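Local coordinates for DNA excision repair protein ERCC-6-like (Homo sapiens, PDB 5JNO) that acts as an ATP-dependent DNA translocase and tension sensor on stretched, catenated DNA until its resolution in anaphase, and contributes here its N-terminal TPR segment, at residues Glu18-Thr23 and Lys33-Ala38. Residues are numbered along the deposited sequence; the frame is centred on the assembly and turned at random.
Sequences EAKEAT and KLFNLA
Ala19, Leu34 and Phe35 join two segments of the first tetratricopeptide (TPR) repeat, residues 12-45, within an antiparallel helical hairpin in which helix 6-25 packs against helix 28-41. The axes of segments 18-23 and 33-38 come within 8.9 Å, with their directions 160° apart, and at Ala19 and Leu34 the CA atoms are just 5.3 Å from each other. The close passage is consistent with the small side chain of Ala19: its CB lies 3.7 Å from Leu34 CB and at the same time sits over the Phe35 ring, 3.3 Å from its centroid and 4° off the normal. This is a CH-pi contact, centred so well that all six ring carbons are almost equally far from the methyl. Phe35 leaves its helix without aiming at the other one, but CG stands anti to the carbonyl carbon (chi1 -75°) and the ring reaches across to present one face to Ala19 CB. Leu34 works on the other flank, where CD1 rests 3.6 Å from Glu18 CB and equally near the backbone N of Ala19. Buried Ala19 is thus held between a leucine and a phenylalanine from consecutive positions. Outside the two segments, Tyr15 packs on Leu34, while Arg50 from the loop region touches both Phe35 and Lys20. Thr23, one turn after Ala19, brings its hydroxyl to the ring edge, near the ring plane, with OG1 3.9 Å from Phe35 CE2. Thr23 OG1 also donates to Ala19 O at 2.9 Å, and Thr23 N donates to the same oxygen from the opposite face of the carbonyl plane.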
ATOM      1  N   GLU B  18      -2.939  -6.729  12.933  1.00 52.99           N
ATOM      2  CA  GLU B  18      -3.529  -7.007  14.257  1.00 59.84           C
ATOM      3  C   GLU B  18      -5.050  -6.930  14.235  1.00 58.93           C
ATOM      4  O   GLU B  18      -5.713  -7.700  14.924  1.00 59.51           O
ATOM      5  CB  GLU B  18      -2.962  -6.068  15.325  1.00 58.06           C
ATOM      6  CG  GLU B  18      -1.561  -6.472  15.767  1.00 63.19           C
ATOM      7  CD  GLU B  18      -0.791  -5.367  16.472  1.00 66.22           C
ATOM      8  OE1 GLU B  18      -1.341  -4.258  16.658  1.00 65.78           O
ATOM      9  OE2 GLU B  18       0.390  -5.605  16.827  1.00 69.42           O
ATOM     10  N   ALA B  19      -5.598  -6.016  13.434  1.00 58.62           N
ATOM     11  CA  ALA B  19      -7.046  -5.938  13.258  1.00 58.03           C
ATOM     12  C   ALA B  19      -7.605  -7.202  12.616  1.00 59.19           C
ATOM     13  O   ALA B  19      -8.673  -7.672  13.018  1.00 56.39           O
ATOM     14  CB  ALA B  19      -7.442  -4.706  12.469  1.00 53.73           C
ATOM     15  N   LYS B  20      -6.875  -7.762  11.646  1.00 57.09           N
ATOM     16  CA  LYS B  20      -7.262  -9.045  11.056  1.00 59.50           C
ATOM     17  C   LYS B  20      -7.219 -10.195  12.063  1.00 60.95           C
ATOM     18  O   LYS B  20      -8.129 -11.009  12.087  1.00 57.63           O
ATOM     19  CB  LYS B  20      -6.404  -9.383   9.847  1.00 60.01           C
ATOM     20  CG  LYS B  20      -6.768  -8.534   8.650  1.00 63.46           C
ATOM     21  CD  LYS B  20      -5.875  -8.836   7.475  1.00 69.74           C
ATOM     22  CE  LYS B  20      -6.261  -7.974   6.285  1.00 75.84           C
ATOM     23  NZ  LYS B  20      -5.462  -8.348   5.082  1.00 82.19           N
ATOM     24  N   GLU B  21      -6.157 -10.264  12.866  1.00 64.15           N
ATOM     25  CA  GLU B  21      -6.013 -11.316  13.871  1.00 68.16           C
ATOM     26  C   GLU B  21      -7.102 -11.204  14.922  1.00 67.78           C
ATOM     27  O   GLU B  21      -7.724 -12.209  15.275  1.00 67.48           O
ATOM     28  CB  GLU B  21      -4.633 -11.281  14.516  1.00 74.47           C
ATOM     29  CG  GLU B  21      -3.574 -11.965  13.658  1.00 86.70           C
ATOM     30  CD  GLU B  21      -2.167 -11.374  13.794  1.00 97.35           C
ATOM     31  OE1 GLU B  21      -1.888 -10.648  14.775  1.00107.19           O
ATOM     32  OE2 GLU B  21      -1.328 -11.643  12.905  1.00 92.89           O
ATOM     33  N   ALA B  22      -7.349  -9.975  15.379  1.00 63.70           N
ATOM     34  CA  ALA B  22      -8.441  -9.683  16.305  1.00 61.10           C
ATOM     35  C   ALA B  22      -9.802 -10.144  15.768  1.00 63.61           C
ATOM     36  O   ALA B  22     -10.622 -10.690  16.521  1.00 63.66           O
ATOM     37  CB  ALA B  22      -8.483  -8.200  16.644  1.00 58.31           C
ATOM     38  N   THR B  23     -10.034  -9.929  14.479  1.00 64.13           N
ATOM     39  CA  THR B  23     -11.274 -10.359  13.833  1.00 65.95           C
ATOM     40  C   THR B  23     -11.345 -11.880  13.833  1.00 67.28           C
ATOM     41  O   THR B  23     -12.360 -12.428  14.265  1.00 64.98           O
ATOM     42  CB  THR B  23     -11.407  -9.804  12.391  1.00 67.34           C
ATOM     43  OG1 THR B  23     -11.457  -8.367  12.419  1.00 61.08           O
ATOM     44  CG2 THR B  23     -12.680 -10.332  11.734  1.00 66.78           C
ATOM     45  N   LYS B  33     -11.180  -0.664  16.756  1.00 59.13           N
ATOM     46  CA  LYS B  33     -10.215   0.332  17.180  1.00 65.16           C
ATOM     47  C   LYS B  33      -8.993   0.337  16.223  1.00 61.16           C
ATOM     48  O   LYS B  33      -8.599   1.396  15.746  1.00 58.54           O
ATOM     49  CB  LYS B  33      -9.768   0.046  18.606  1.00 74.20           C
ATOM     50  CG  LYS B  33      -8.712   0.995  19.156  1.00 83.44           C
ATOM     51  CD  LYS B  33      -8.174   0.489  20.495  1.00 93.30           C
ATOM     52  CE  LYS B  33      -6.717   0.877  20.719  1.00 95.97           C
ATOM     53  NZ  LYS B  33      -6.118  -0.002  21.753  1.00101.28           N
ATOM     54  N   LEU B  34      -8.428  -0.837  15.948  1.00 56.73           N
ATOM     55  CA  LEU B  34      -7.210  -0.935  15.111  1.00 58.00           C
ATOM     56  C   LEU B  34      -7.425  -0.541  13.637  1.00 56.64           C
ATOM     57  O   LEU B  34      -6.668   0.290  13.102  1.00 55.02           O
ATOM     58  CB  LEU B  34      -6.596  -2.329  15.197  1.00 57.48           C
ATOM     59  CG  LEU B  34      -6.034  -2.705  16.566  1.00 60.02           C
ATOM     60  CD1 LEU B  34      -5.701  -4.188  16.586  1.00 63.30           C
ATOM     61  CD2 LEU B  34      -4.804  -1.881  16.919  1.00 63.39           C
ATOM     62  N   PHE B  35      -8.459  -1.090  12.993  1.00 52.29           N
ATOM     63  CA  PHE B  35      -8.834  -0.615  11.664  1.00 51.70           C
ATOM     64  C   PHE B  35      -9.020   0.901  11.610  1.00 56.10           C
ATOM     65  O   PHE B  35      -8.680   1.516  10.613  1.00 59.03           O
ATOM     66  CB  PHE B  35     -10.080  -1.305  11.107  1.00 51.63           C
ATOM     67  CG  PHE B  35      -9.841  -2.715  10.630  1.00 52.30           C
ATOM     68  CD1 PHE B  35      -8.847  -3.002   9.674  1.00 52.97           C
ATOM     69  CD2 PHE B  35     -10.651  -3.768  11.080  1.00 51.86           C
ATOM     70  CE1 PHE B  35      -8.650  -4.314   9.226  1.00 53.09           C
ATOM     71  CE2 PHE B  35     -10.454  -5.079  10.637  1.00 51.31           C
ATOM     72  CZ  PHE B  35      -9.458  -5.355   9.711  1.00 54.50           C
ATOM     73  N   ASN B  36      -9.545   1.515  12.662  1.00 54.75           N
ATOM     74  CA  ASN B  36      -9.701   2.972  12.657  1.00 56.31           C
ATOM     75  C   ASN B  36      -8.412   3.741  12.739  1.00 54.71           C
ATOM     76  O   ASN B  36      -8.301   4.798  12.134  1.00 57.13           O
ATOM     77  CB  ASN B  36     -10.624   3.428  13.787  1.00 60.95           C
ATOM     78  CG  ASN B  36     -12.064   3.390  13.368  1.00 62.93           C
ATOM     79  OD1 ASN B  36     -12.485   4.187  12.527  1.00 62.80           O
ATOM     80  ND2 ASN B  36     -12.815   2.445  13.903  1.00 64.32           N
ATOM     81  N   LEU B  37      -7.469   3.240  13.529  1.00 53.81           N
ATOM     82  CA  LEU B  37      -6.134   3.832  13.612  1.00 57.53           C
ATOM     83  C   LEU B  37      -5.393   3.720  12.255  1.00 54.96           C
ATOM     84  O   LEU B  37      -4.694   4.652  11.847  1.00 57.70           O
ATOM     85  CB  LEU B  37      -5.319   3.169  14.726  1.00 57.36           C
ATOM     86  CG  LEU B  37      -5.848   3.416  16.134  1.00 60.55           C
ATOM     87  CD1 LEU B  37      -5.185   2.484  17.135  1.00 61.55           C
ATOM     88  CD2 LEU B  37      -5.660   4.869  16.541  1.00 62.86           C
ATOM     89  N   ALA B  38      -5.596   2.604  11.558  1.00 53.36           N
ATOM     90  CA  ALA B  38      -5.151   2.438  10.170  1.00 52.13           C
ATOM     91  C   ALA B  38      -5.791   3.435   9.187  1.00 54.63           C
ATOM     92  O   ALA B  38      -5.095   4.092   8.406  1.00 55.36           O
ATOM     93  CB  ALA B  38      -5.401   1.012   9.709  1.00 51.37           C
TER